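Local coordinates for protein 2-keto acid:ferredoxin oxidoreductase subunit alpha (Pyrococcus furiosus, PDB 1YD7) that probably serves as the alpha subunit of a ferredoxin-dependent enzyme that turns 2-oxoglutarate and CoA into succinyl-CoA and CO2, at residues 18-23 with 193-198; 30-35 with 162-167; 36-41 with 58-63. One frame throughout, in Å; residues are numbered along the deposited sequence. Where two conformers were deposited one is given.

Contact 1. Residues 18-23 with 193-198; sequences GEPDFI and RERVYI
Ile23 and Ile198 reach toward each other tip to tip, their CD1 atoms 3.9 Å apart, on the inner face of a two-stranded antiparallel sheet whose strands come from distant parts of the sequence. Val196, on the same face, crosses Ile23 at about a right angle, its CG2 3.9 Å from Ile23 CD1. With chi1 at 61°, Ile23 CG1 sits between the backbone N and carbonyl carbon, and an extended chi2 carries CD1 on to both partners. An alanine at Ile23 would probably open a gap beside Val196 CG2 and Ile198 CD1 and let both turn more freely.

The backbones hold the register through paired bonds at Asp21 with Val196 and Ile23 with Glu194; Ile23 N to Glu194 O is 3.0 Å and nearly straight. At the far end Gly18 and Glu19 both face Ile198, a G1 beta bulge, although the modelled closeness of Gly18 N to Ile198 O is doubtful.

The other face is looser and more exposed. Here Pro20 runs alongside Arg195, with Pro20 CB 3.6 Å above the guanidinium plane, toward its rim. The Phe22 ring turns its edge to the neighbouring strand, CD1 meeting Arg195 N at 3.4 Å. Tyr197 swings its CE1 to 3.4 Å from Glu19 N, while its hydroxyl bonds to Glu203.

The inner face rests on two helices: Ile23 packs on Ala28 and Arg31 of helix 25-36, Val196 on Gln161 of helix 160-177, and Ile198 on both helices through Leu35 and Phe164.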
ATOM      1  N   GLY A  18       8.518  -5.660  16.010  1.00 34.57           N
ATOM      2  CA  GLY A  18       9.097  -6.744  16.772  1.00 36.15           C
ATOM      3  C   GLY A  18       8.279  -7.029  18.033  1.00 40.66           C
ATOM      4  O   GLY A  18       8.828  -7.474  19.048  1.00 35.82           O
ATOM      5  N   GLU A  19       6.970  -6.769  17.960  1.00 40.27           N
ATOM      6  CA  GLU A  19       6.060  -7.029  19.071  1.00 42.08           C
ATOM      7  C   GLU A  19       4.611  -6.799  18.626  1.00 38.15           C
ATOM      8  O   GLU A  19       4.384  -6.235  17.548  1.00 35.41           O
ATOM      9  CB  GLU A  19       6.415  -6.148  20.280  1.00 43.83           C
ATOM     10  CG  GLU A  19       6.310  -4.664  20.014  1.00 45.78           C
ATOM     11  CD  GLU A  19       6.681  -3.835  21.210  1.00 47.12           C
ATOM     12  OE1 GLU A  19       6.101  -4.058  22.311  1.00 47.09           O
ATOM     13  OE2 GLU A  19       7.548  -2.947  21.040  1.00 52.44           O
ATOM     14  N   PRO A  20       3.627  -7.280  19.424  1.00 34.67           N
ATOM     15  CA  PRO A  20       2.240  -7.081  19.057  1.00 31.04           C
ATOM     16  C   PRO A  20       1.749  -5.668  19.305  1.00 26.99           C
ATOM     17  O   PRO A  20       2.321  -4.912  20.061  1.00 25.39           O
ATOM     18  CB  PRO A  20       1.471  -8.091  19.952  1.00 34.47           C
ATOM     19  CG  PRO A  20       2.525  -8.963  20.583  1.00 34.63           C
ATOM     20  CD  PRO A  20       3.718  -8.057  20.678  1.00 37.68           C
ATOM     21  N   ASP A  21       0.693  -5.323  18.618  1.00 29.03           N
ATOM     22  CA  ASP A  21       0.064  -4.056  18.792  1.00 31.08           C
ATOM     23  C   ASP A  21      -1.342  -4.235  18.290  1.00 29.99           C
ATOM     24  O   ASP A  21      -1.584  -4.990  17.344  1.00 29.75           O
ATOM     25  CB  ASP A  21       0.770  -2.975  17.969  1.00 35.66           C
ATOM     26  CG  ASP A  21       0.629  -1.578  18.575  1.00 36.86           C
ATOM     27  OD1 ASP A  21      -0.224  -1.360  19.483  1.00 36.86           O
ATOM     28  OD2 ASP A  21       1.418  -0.706  18.164  1.00 32.30           O
ATOM     29  N   PHE A  22      -2.245  -3.486  18.899  1.00 31.91           N
ATOM     30  CA  PHE A  22      -3.665  -3.639  18.708  1.00 33.11           C
ATOM     31  C   PHE A  22      -4.021  -2.499  17.779  1.00 32.07           C
ATOM     32  O   PHE A  22      -4.080  -1.340  18.205  1.00 29.13           O
ATOM     33  CB  PHE A  22      -4.350  -3.542  20.094  1.00 34.63           C
ATOM     34  CG  PHE A  22      -5.831  -3.800  20.091  1.00 35.05           C
ATOM     35  CD1 PHE A  22      -6.365  -4.897  19.427  1.00 36.11           C
ATOM     36  CD2 PHE A  22      -6.698  -2.960  20.802  1.00 34.13           C
ATOM     37  CE1 PHE A  22      -7.741  -5.146  19.430  1.00 35.32           C
ATOM     38  CE2 PHE A  22      -8.055  -3.208  20.831  1.00 35.28           C
ATOM     39  CZ  PHE A  22      -8.584  -4.311  20.150  1.00 35.25           C
ATOM     40  N   ILE A  23      -4.233  -2.819  16.499  1.00 31.60           N
ATOM     41  CA  ILE A  23      -4.258  -1.784  15.460  1.00 30.07           C
ATOM     42  C   ILE A  23      -5.370  -2.047  14.501  1.00 26.21           C
ATOM     43  O   ILE A  23      -5.903  -3.138  14.480  1.00 23.83           O
ATOM     44  CB  ILE A  23      -2.920  -1.692  14.681  1.00 29.59           C
ATOM     45  CG1 ILE A  23      -2.597  -3.009  13.975  1.00 31.98           C
ATOM     46  CG2 ILE A  23      -1.779  -1.340  15.614  1.00 30.11           C
ATOM     47  CD1 ILE A  23      -1.347  -2.954  13.157  1.00 32.56           C
ATOM     48  N   ARG A 193     -10.211  -3.787  14.419  1.00 32.71           N
ATOM     49  CA  ARG A 193      -9.065  -3.678  15.318  1.00 30.75           C
ATOM     50  C   ARG A 193      -8.697  -5.067  15.743  1.00 31.04           C
ATOM     51  O   ARG A 193      -9.574  -5.847  16.081  1.00 35.19           O
ATOM     52  CB  ARG A 193      -9.416  -2.889  16.578  0.50 31.09           C
ATOM     53  CG  ARG A 193      -9.593  -1.419  16.383  0.50 28.49           C
ATOM     54  CD  ARG A 193      -9.891  -0.690  17.703  0.50 25.61           C
ATOM     55  NE  ARG A 193     -10.188   0.718  17.471  0.50 20.95           N
ATOM     56  CZ  ARG A 193     -11.332   1.161  16.961  0.50 25.48           C
ATOM     57  NH1 ARG A 193     -12.311   0.310  16.626  0.50 26.90           N
ATOM     58  NH2 ARG A 193     -11.510   2.465  16.770  0.50 23.23           N
ATOM     59  N   GLU A 194      -7.412  -5.404  15.714  1.00 30.95           N
ATOM     60  CA  GLU A 194      -6.979  -6.734  16.098  1.00 32.45           C
ATOM     61  C   GLU A 194      -5.575  -6.615  16.588  1.00 32.49           C
ATOM     62  O   GLU A 194      -4.843  -5.724  16.142  1.00 36.29           O
ATOM     63  CB  GLU A 194      -7.082  -7.707  14.910  1.00 35.81           C
ATOM     64  CG  GLU A 194      -6.289  -8.994  15.080  1.00 37.83           C
ATOM     65  CD  GLU A 194      -6.399 -10.006  13.917  1.00 41.38           C
ATOM     66  OE1 GLU A 194      -7.054  -9.747  12.854  1.00 44.06           O
ATOM     67  OE2 GLU A 194      -5.803 -11.097  14.107  1.00 43.57           O
ATOM     68  N   ARG A 195      -5.191  -7.494  17.517  1.00 34.75           N
ATOM     69  CA  ARG A 195      -3.835  -7.504  18.053  1.00 37.44           C
ATOM     70  C   ARG A 195      -2.987  -8.390  17.150  1.00 39.64           C
ATOM     71  O   ARG A 195      -3.253  -9.583  17.021  1.00 43.96           O
ATOM     72  CB  ARG A 195      -3.817  -8.034  19.483  1.00 39.45           C
ATOM     73  CG  ARG A 195      -2.478  -7.930  20.215  1.00 36.85           C
ATOM     74  CD  ARG A 195      -2.658  -8.350  21.706  1.00 38.61           C
ATOM     75  NE  ARG A 195      -1.427  -8.148  22.468  1.00 35.02           N
ATOM     76  CZ  ARG A 195      -0.689  -9.111  23.003  1.00 35.79           C
ATOM     77  NH1 ARG A 195      -1.074 -10.377  22.956  1.00 39.15           N
ATOM     78  NH2 ARG A 195       0.440  -8.799  23.625  1.00 36.38           N
ATOM     79  N   VAL A 196      -1.999  -7.794  16.492  1.00 37.84           N
ATOM     80  CA  VAL A 196      -1.144  -8.533  15.581  1.00 38.03           C
ATOM     81  C   VAL A 196       0.316  -8.278  15.899  1.00 35.15           C
ATOM     82  O   VAL A 196       0.723  -7.163  16.240  1.00 35.21           O
ATOM     83  CB  VAL A 196      -1.432  -8.222  14.069  1.00 39.85           C
ATOM     84  CG1 VAL A 196      -2.901  -8.426  13.748  1.00 42.24           C
ATOM     85  CG2 VAL A 196      -1.031  -6.846  13.719  1.00 41.82           C
ATOM     86  N   TYR A 197       1.080  -9.355  15.803  1.00 33.38           N
ATOM     87  CA  TYR A 197       2.517  -9.302  15.869  1.00 34.83           C
ATOM     88  C   TYR A 197       3.087  -8.582  14.621  1.00 33.20           C
ATOM     89  O   TYR A 197       2.868  -8.992  13.479  1.00 33.75           O
ATOM     90  CB  TYR A 197       3.094 -10.724  16.012  1.00 33.05           C
ATOM     91  CG  TYR A 197       4.591 -10.687  16.089  1.00 32.67           C
ATOM     92  CD1 TYR A 197       5.227 -10.211  17.221  1.00 30.53           C
ATOM     93  CD2 TYR A 197       5.374 -11.063  15.003  1.00 30.59           C
ATOM     94  CE1 TYR A 197       6.609 -10.120  17.282  1.00 31.87           C
ATOM     95  CE2 TYR A 197       6.773 -10.998  15.073  1.00 30.41           C
ATOM     96  CZ  TYR A 197       7.381 -10.519  16.200  1.00 31.31           C
ATOM     97  OH  TYR A 197       8.772 -10.418  16.278  1.00 32.52           O
ATOM     98  N   ILE A 198       3.793  -7.487  14.878  1.00 34.77           N
ATOM     99  CA  ILE A 198       4.433  -6.675  13.857  1.00 32.35           C
ATOM    100  C   ILE A 198       5.892  -7.088  13.856  1.00 32.00           C
ATOM    101  O   ILE A 198       6.606  -6.751  14.787  1.00 32.38           O
ATOM    102  CB  ILE A 198       4.385  -5.167  14.183  1.00 30.40           C
ATOM    103  CG1 ILE A 198       2.938  -4.681  14.383  1.00 30.24           C
ATOM    104  CG2 ILE A 198       5.113  -4.366  13.062  1.00 33.00           C
ATOM    105  CD1 ILE A 198       2.024  -4.824  13.167  1.00 32.64           C
TER

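Contact 2. Residues 30-35 with 162-167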
ATOM      1  N   ALA A  30      -0.420   0.453   6.194  1.00 27.47           N
ATOM      2  CA  ALA A  30       0.678   1.418   6.273  1.00 28.16           C
ATOM      3  C   ALA A  30       1.985   0.868   6.858  1.00 30.99           C
ATOM      4  O   ALA A  30       3.074   1.085   6.318  1.00 29.77           O
ATOM      5  CB  ALA A  30       0.229   2.643   7.073  1.00 29.33           C
ATOM      6  N   ARG A  31       1.889   0.178   7.990  1.00 30.78           N
ATOM      7  CA  ARG A  31       3.067  -0.414   8.599  1.00 28.34           C
ATOM      8  C   ARG A  31       3.730  -1.464   7.710  1.00 27.35           C
ATOM      9  O   ARG A  31       4.960  -1.529   7.635  1.00 24.80           O
ATOM     10  CB  ARG A  31       2.722  -1.047   9.940  1.00 28.87           C
ATOM     11  CG  ARG A  31       2.361  -0.044  10.978  1.00 31.47           C
ATOM     12  CD  ARG A  31       2.334  -0.662  12.398  1.00 30.26           C
ATOM     13  NE  ARG A  31       1.713   0.267  13.355  1.00 32.05           N
ATOM     14  CZ  ARG A  31       1.778   0.156  14.686  1.00 31.59           C
ATOM     15  NH1 ARG A  31       2.494  -0.795  15.275  1.00 28.70           N
ATOM     16  NH2 ARG A  31       1.150   1.042  15.439  1.00 32.76           N
ATOM     17  N   ALA A  32       2.910  -2.309   7.093  1.00 25.08           N
ATOM     18  CA  ALA A  32       3.389  -3.330   6.162  1.00 26.39           C
ATOM     19  C   ALA A  32       4.089  -2.710   4.941  1.00 26.23           C
ATOM     20  O   ALA A  32       5.163  -3.152   4.544  1.00 24.18           O
ATOM     21  CB  ALA A  32       2.233  -4.204   5.703  1.00 24.28           C
ATOM     22  N   ALA A  33       3.450  -1.702   4.355  1.00 27.05           N
ATOM     23  CA  ALA A  33       3.981  -1.023   3.182  1.00 26.78           C
ATOM     24  C   ALA A  33       5.367  -0.473   3.486  1.00 29.07           C
ATOM     25  O   ALA A  33       6.314  -0.764   2.781  1.00 30.80           O
ATOM     26  CB  ALA A  33       3.031   0.059   2.729  1.00 26.25           C
ATOM     27  N   ILE A  34       5.490   0.227   4.610  1.00 30.64           N
ATOM     28  CA  ILE A  34       6.757   0.777   5.058  1.00 26.63           C
ATOM     29  C   ILE A  34       7.799  -0.265   5.406  1.00 30.03           C
ATOM     30  O   ILE A  34       8.981  -0.116   5.058  1.00 31.82           O
ATOM     31  CB  ILE A  34       6.520   1.743   6.226  1.00 29.45           C
ATOM     32  CG1 ILE A  34       5.848   3.003   5.669  1.00 32.47           C
ATOM     33  CG2 ILE A  34       7.800   2.063   6.926  1.00 29.00           C
ATOM     34  CD1 ILE A  34       5.518   4.032   6.660  1.00 35.35           C
ATOM     35  N   LEU A  35       7.398  -1.317   6.105  1.00 30.15           N
ATOM     36  CA  LEU A  35       8.336  -2.397   6.406  1.00 31.28           C
ATOM     37  C   LEU A  35       8.788  -3.087   5.118  1.00 29.42           C
ATOM     38  O   LEU A  35       9.904  -3.590   5.055  1.00 27.59           O
ATOM     39  CB  LEU A  35       7.740  -3.432   7.396  1.00 31.26           C
ATOM     40  CG  LEU A  35       7.728  -3.005   8.879  1.00 31.75           C
ATOM     41  CD1 LEU A  35       6.646  -3.775   9.638  1.00 32.23           C
ATOM     42  CD2 LEU A  35       9.102  -3.203   9.543  1.00 33.40           C
ATOM     43  N   GLU A 162      -4.574 -10.209   7.819  1.00 34.73           N
ATOM     44  CA  GLU A 162      -4.487 -10.302   6.363  1.00 34.90           C
ATOM     45  C   GLU A 162      -4.170  -8.973   5.674  1.00 34.00           C
ATOM     46  O   GLU A 162      -3.466  -8.966   4.682  1.00 29.69           O
ATOM     47  CB  GLU A 162      -5.770 -10.884   5.794  1.00 33.90           C
ATOM     48  CG  GLU A 162      -5.892 -12.359   6.085  1.00 35.06           C
ATOM     49  CD  GLU A 162      -7.099 -12.989   5.433  1.00 34.23           C
ATOM     50  OE1 GLU A 162      -8.006 -12.250   4.998  1.00 37.46           O
ATOM     51  OE2 GLU A 162      -7.116 -14.237   5.338  1.00 38.78           O
ATOM     52  N   ALA A 163      -4.698  -7.862   6.189  1.00 32.88           N
ATOM     53  CA  ALA A 163      -4.292  -6.540   5.726  1.00 29.30           C
ATOM     54  C   ALA A 163      -2.768  -6.353   5.848  1.00 30.56           C
ATOM     55  O   ALA A 163      -2.112  -5.908   4.899  1.00 27.46           O
ATOM     56  CB  ALA A 163      -5.022  -5.443   6.453  1.00 28.77           C
ATOM     57  N   PHE A 164      -2.203  -6.763   6.978  1.00 29.13           N
ATOM     58  CA  PHE A 164      -0.780  -6.751   7.120  1.00 28.58           C
ATOM     59  C   PHE A 164      -0.068  -7.663   6.106  1.00 33.03           C
ATOM     60  O   PHE A 164       0.719  -7.160   5.292  1.00 30.16           O
ATOM     61  CB  PHE A 164      -0.342  -7.116   8.516  1.00 27.52           C
ATOM     62  CG  PHE A 164       1.122  -6.892   8.748  1.00 26.91           C
ATOM     63  CD1 PHE A 164       1.597  -5.622   9.029  1.00 29.14           C
ATOM     64  CD2 PHE A 164       2.036  -7.933   8.632  1.00 31.32           C
ATOM     65  CE1 PHE A 164       2.954  -5.395   9.216  1.00 27.01           C
ATOM     66  CE2 PHE A 164       3.409  -7.709   8.787  1.00 29.27           C
ATOM     67  CZ  PHE A 164       3.850  -6.437   9.089  1.00 31.03           C
ATOM     68  N   ASP A 165      -0.348  -8.972   6.176  1.00 30.81           N
ATOM     69  CA  ASP A 165       0.370  -9.993   5.428  1.00 30.15           C
ATOM     70  C   ASP A 165       0.168  -9.856   3.910  1.00 29.10           C
ATOM     71  O   ASP A 165       1.083 -10.095   3.159  1.00 27.44           O
ATOM     72  CB  ASP A 165      -0.077 -11.413   5.829  1.00 32.46           C
ATOM     73  CG  ASP A 165       0.294 -11.794   7.260  1.00 35.95           C
ATOM     74  OD1 ASP A 165       1.343 -11.373   7.789  1.00 36.38           O
ATOM     75  OD2 ASP A 165      -0.481 -12.570   7.858  1.00 38.60           O
ATOM     76  N   PHE A 166      -1.047  -9.538   3.484  1.00 25.69           N
ATOM     77  CA  PHE A 166      -1.344  -9.371   2.102  1.00 25.10           C
ATOM     78  C   PHE A 166      -0.677  -8.107   1.534  1.00 29.86           C
ATOM     79  O   PHE A 166      -0.398  -8.049   0.322  1.00 26.79           O
ATOM     80  CB  PHE A 166      -2.852  -9.311   1.841  1.00 28.62           C
ATOM     81  CG  PHE A 166      -3.597 -10.633   2.023  1.00 30.30           C
ATOM     82  CD1 PHE A 166      -3.086 -11.681   2.767  1.00 30.98           C
ATOM     83  CD2 PHE A 166      -4.852 -10.783   1.482  1.00 30.62           C
ATOM     84  CE1 PHE A 166      -3.821 -12.856   2.939  1.00 32.04           C
ATOM     85  CE2 PHE A 166      -5.576 -11.953   1.653  1.00 33.04           C
ATOM     86  CZ  PHE A 166      -5.051 -12.986   2.384  1.00 29.07           C
ATOM     87  N   THR A 167      -0.462  -7.086   2.376  1.00 28.46           N
ATOM     88  CA  THR A 167       0.215  -5.871   1.919  1.00 28.61           C
ATOM     89  C   THR A 167       1.702  -6.198   1.606  1.00 29.47           C
ATOM     90  O   THR A 167       2.203  -5.832   0.545  1.00 25.02           O
ATOM     91  CB  THR A 167       0.036  -4.684   2.906  1.00 25.44           C
ATOM     92  OG1 THR A 167      -1.336  -4.260   2.871  1.00 25.15           O
ATOM     93  CG2 THR A 167       0.912  -3.494   2.507  1.00 26.39           C
TER
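Thr167, whose methyl packs against Ala32, grips Ala163 O twice, once through its own backbone N and once through its hydroxyl. Thr167 OG1 donates over 2.7 Å to Ala163 O, coming in close to the carbonyl plane, and the amide N adds the ordinary helical bond. With chi1 at -69°, OG1 lies beside the backbone N, turned back to its own helix, and CG2 is left anti to that N, facing the other helix. There Thr167 CG2 stands 3.5 Å from Ala32 CB and 3.6 Å from Ala33 N, and it also brushes Ala33 CB.

Ala32 CB is the central group of the contact. It points toward helix 160-177 and lodges between Thr167 and Phe164, 3.3 Å from Phe164 O and over one face of the Phe164 ring. This is a CH-pi contact, the methyl 4.1 Å from the ring centroid and 28° off the normal. Phe164 CG lies anti to its backbone N, and the ring beyond it comes up to helix 25-36. One turn further on, Leu35 meets the same ring differently: Leu35 CD1 lies in the ring plane at its edge, 3.9 Å from Phe164 CZ, the two side chains crossing at about a right angle. Pro199 and Ile198 also touch the ring, while Thr167 packs on Ile29 too.

With an alanine as the main point of contact, the segment axes come within 8.2 Å, nearly parallel at 24°. Since the threonine hydroxyl spends itself within its own helix, the side-chain groups that meet here are methyls and ring carbons; backbone N and O atoms lie close by, but no hydrogen bond crosses between the segments. Cohesion probably comes from close fit and the exclusion of water.

Contact 3. Residues 36-41 with 58-63; sequences AGCRFY and LYMPLV
Met60, present as selenomethionine, pushes its tip against the chain at Cys38 to Tyr41. From CB the side chain leaves with CG beside the backbone N, then bends at chi2 (-55°), and beyond the bend Met60 SE lies 3.7 Å from Cys38 O and near Arg39 CA. The terminal methyl goes deepest: Met60 CE is 3.4 Å from Phe40 N, close to Arg39 C, and touches Cys38 SG and Tyr41 CB, each at 3.7 Å. One methyl thus touches two side chains and the main chain at once.

Beside it, Arg39 crosses Val63 at about a right angle. Val63 CG2 sits 3.7 Å above the guanidinium plane, toward its rim, and Arg39 NE makes a weak bond of 3.3 Å to Val63 O. The firmer hold is within the segment: Arg39 NH1 donates to Cys38 O over 2.7 Å, nearly straight and in the guanidinium plane, which helps fix how the group is turned.

The contact closes part of a beta-alpha-beta unit, bringing residues 60-63, which follow helix 52-59, against the entry to strand 40-43. That strand is flanked in the parallel sheet by 66-69, bonded to Arg39 and Tyr41, and by 90-95, whose Met91 bonds to Phe40; Met60 also packs on Val67.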
ATOM      1  N   ALA A  36       7.910  -3.130   4.118  1.00 30.36           N
ATOM      2  CA  ALA A  36       8.231  -3.747   2.829  1.00 30.78           C
ATOM      3  C   ALA A  36       9.159  -2.886   1.947  1.00 30.82           C
ATOM      4  O   ALA A  36       9.665  -3.378   0.947  1.00 30.62           O
ATOM      5  CB  ALA A  36       6.965  -4.064   2.063  1.00 30.15           C
ATOM      6  N   GLY A  37       9.343  -1.618   2.303  1.00 31.49           N
ATOM      7  CA  GLY A  37      10.311  -0.721   1.645  1.00 30.17           C
ATOM      8  C   GLY A  37       9.664   0.339   0.785  1.00 30.14           C
ATOM      9  O   GLY A  37      10.347   1.017   0.046  1.00 34.10           O
ATOM     10  N   CYS A  38       8.344   0.485   0.863  1.00 29.72           N
ATOM     11  CA  CYS A  38       7.664   1.577   0.178  1.00 29.97           C
ATOM     12  C   CYS A  38       8.164   2.924   0.716  1.00 32.57           C
ATOM     13  O   CYS A  38       8.147   3.169   1.934  1.00 31.81           O
ATOM     14  CB  CYS A  38       6.164   1.495   0.380  1.00 28.18           C
ATOM     15  SG  CYS A  38       5.217   2.739  -0.482  1.00 26.48           S
ATOM     16  N   ARG A  39       8.609   3.776  -0.205  1.00 32.97           N
ATOM     17  CA  ARG A  39       9.052   5.126   0.112  1.00 30.08           C
ATOM     18  C   ARG A  39       8.372   6.173  -0.735  1.00 26.86           C
ATOM     19  O   ARG A  39       8.673   7.330  -0.619  1.00 32.49           O
ATOM     20  CB  ARG A  39      10.564   5.227   0.004  1.00 28.57           C
ATOM     21  CG  ARG A  39      11.291   4.382   1.034  1.00 27.97           C
ATOM     22  CD  ARG A  39      10.913   4.798   2.477  1.00 29.98           C
ATOM     23  NE  ARG A  39      11.621   4.024   3.507  1.00 30.45           N
ATOM     24  CZ  ARG A  39      11.224   2.855   4.017  1.00 29.89           C
ATOM     25  NH1 ARG A  39      10.100   2.270   3.639  1.00 29.83           N
ATOM     26  NH2 ARG A  39      11.954   2.273   4.947  1.00 29.62           N
ATOM     27  N   PHE A  40       7.389   5.780  -1.528  1.00 25.66           N
ATOM     28  CA  PHE A  40       6.650   6.737  -2.269  1.00 25.49           C
ATOM     29  C   PHE A  40       5.177   6.406  -2.222  1.00 27.27           C
ATOM     30  O   PHE A  40       4.787   5.285  -2.582  1.00 30.69           O
ATOM     31  CB  PHE A  40       7.113   6.751  -3.749  1.00 25.26           C
ATOM     32  CG  PHE A  40       6.433   7.782  -4.544  1.00 25.22           C
ATOM     33  CD1 PHE A  40       7.001   9.044  -4.692  1.00 28.16           C
ATOM     34  CD2 PHE A  40       5.189   7.540  -5.092  1.00 25.20           C
ATOM     35  CE1 PHE A  40       6.339  10.037  -5.418  1.00 26.83           C
ATOM     36  CE2 PHE A  40       4.507   8.540  -5.795  1.00 26.60           C
ATOM     37  CZ  PHE A  40       5.090   9.779  -5.971  1.00 24.63           C
ATOM     38  N   TYR A  41       4.356   7.393  -1.864  1.00 28.34           N
ATOM     39  CA  TYR A  41       2.903   7.220  -1.786  1.00 29.63           C
ATOM     40  C   TYR A  41       2.230   8.435  -2.411  1.00 30.24           C
ATOM     41  O   TYR A  41       2.573   9.581  -2.095  1.00 35.26           O
ATOM     42  CB  TYR A  41       2.449   7.049  -0.310  1.00 31.86           C
ATOM     43  CG  TYR A  41       0.937   6.901  -0.111  1.00 31.72           C
ATOM     44  CD1 TYR A  41       0.348   5.653  -0.006  1.00 35.01           C
ATOM     45  CD2 TYR A  41       0.116   7.994  -0.037  1.00 33.13           C
ATOM     46  CE1 TYR A  41      -1.024   5.500   0.174  1.00 34.49           C
ATOM     47  CE2 TYR A  41      -1.255   7.859   0.113  1.00 33.22           C
ATOM     48  CZ  TYR A  41      -1.813   6.607   0.229  1.00 35.08           C
ATOM     49  OH  TYR A  41      -3.172   6.470   0.410  1.00 36.37           O
ATOM     50  N   LEU A  58       2.050  10.889   8.116  1.00 33.28           N
ATOM     51  CA  LEU A  58       2.864  10.892   9.341  1.00 30.83           C
ATOM     52  C   LEU A  58       4.166  10.131   9.195  1.00 30.11           C
ATOM     53  O   LEU A  58       5.221  10.610   9.582  1.00 30.75           O
ATOM     54  CB  LEU A  58       2.061  10.301  10.510  1.00 34.44           C
ATOM     55  CG  LEU A  58       2.763  10.136  11.858  1.00 32.95           C
ATOM     56  CD1 LEU A  58       2.976  11.505  12.501  1.00 33.21           C
ATOM     57  CD2 LEU A  58       1.932   9.240  12.738  1.00 33.86           C
ATOM     58  N   TYR A  59       4.097   8.914   8.674  1.00 31.25           N
ATOM     59  CA  TYR A  59       5.252   8.024   8.740  1.00 32.27           C
ATOM     60  C   TYR A  59       6.320   8.277   7.673  1.00 33.01           C
ATOM     61  O   TYR A  59       7.499   8.088   7.954  1.00 32.56           O
ATOM     62  CB  TYR A  59       4.820   6.549   8.638  1.00 33.06           C
ATOM     63  CG  TYR A  59       3.995   6.015   9.802  1.00 34.05           C
ATOM     64  CD1 TYR A  59       4.227   6.453  11.108  1.00 35.11           C
ATOM     65  CD2 TYR A  59       3.033   5.022   9.598  1.00 32.92           C
ATOM     66  CE1 TYR A  59       3.491   5.964  12.178  1.00 36.06           C
ATOM     67  CE2 TYR A  59       2.301   4.495  10.664  1.00 35.00           C
ATOM     68  CZ  TYR A  59       2.541   4.988  11.960  1.00 35.36           C
ATOM     69  OH  TYR A  59       1.863   4.515  13.032  1.00 35.54           O
HETATM   70  N   MSE A  60       5.907   8.647   6.459  1.00 31.94           N
HETATM   71  CA  MSE A  60       6.850   8.769   5.336  1.00 35.36           C
HETATM   72  C   MSE A  60       8.011   9.731   5.607  1.00 33.83           C
HETATM   73  O   MSE A  60       9.154   9.348   5.409  1.00 32.13           O
HETATM   74  CB  MSE A  60       6.134   9.167   4.030  1.00 36.94           C
HETATM   75  CG  MSE A  60       5.488   8.021   3.290  1.00 39.98           C
HETATM   76 SE   MSE A  60       6.662   6.477   2.843  1.00 47.23          SE
HETATM   77  CE  MSE A  60       5.585   5.925   1.376  1.00 40.92           C
ATOM     78  N   PRO A  61       7.722  10.972   6.073  1.00 33.22           N
ATOM     79  CA  PRO A  61       8.851  11.861   6.407  1.00 34.60           C
ATOM     80  C   PRO A  61       9.822  11.260   7.399  1.00 38.55           C
ATOM     81  O   PRO A  61      11.010  11.578   7.350  1.00 38.96           O
ATOM     82  CB  PRO A  61       8.185  13.121   6.989  1.00 35.19           C
ATOM     83  CG  PRO A  61       6.751  13.094   6.497  1.00 35.21           C
ATOM     84  CD  PRO A  61       6.406  11.625   6.242  1.00 34.52           C
ATOM     85  N   LEU A  62       9.337  10.368   8.267  1.00 37.94           N
ATOM     86  CA  LEU A  62      10.172   9.799   9.316  1.00 36.29           C
ATOM     87  C   LEU A  62      11.041   8.665   8.806  1.00 33.61           C
ATOM     88  O   LEU A  62      11.966   8.242   9.494  1.00 32.43           O
ATOM     89  CB  LEU A  62       9.303   9.335  10.511  1.00 38.21           C
ATOM     90  CG  LEU A  62       8.633  10.475  11.281  1.00 39.93           C
ATOM     91  CD1 LEU A  62       7.459  10.013  12.146  1.00 42.56           C
ATOM     92  CD2 LEU A  62       9.669  11.206  12.143  1.00 41.47           C
ATOM     93  N   VAL A  63      10.765   8.155   7.610  1.00 34.60           N
ATOM     94  CA  VAL A  63      11.642   7.120   7.016  1.00 35.97           C
ATOM     95  C   VAL A  63      12.312   7.577   5.694  1.00 38.17           C
ATOM     96  O   VAL A  63      12.821   6.741   4.945  1.00 35.15           O
ATOM     97  CB  VAL A  63      10.869   5.781   6.796  1.00 34.17           C
ATOM     98  CG1 VAL A  63      10.414   5.190   8.142  1.00 34.54           C
ATOM     99  CG2 VAL A  63       9.660   5.989   5.897  1.00 31.54           C
TER

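How the contacts relate
Contact 2 is the buried one, near the middle of the chain; contact 1 lies at the edge, and contact 3 is partly buried. Helix 25-36 ties them together, following the first strand of contact 1 and leading into 36-41 of contact 3. Contacts 1 and 2 meet through a salt bridge, Asp21 OD2 to Arg31 NH1 at 3.1 Å, with Arg31 NE also salt-bridged to Glu27, and through Ile198 against Leu35. Contacts 2 and 3 join at the helix end, where Ile34 O probably bonds to Arg39 NH1. Chemistry follows place: backbone bonding dominates at the edge, mostly apolar fit without cross-bonds in the core, and a methyl tip plus a guanidinium in between. Contacts 1 and 3 do not touch.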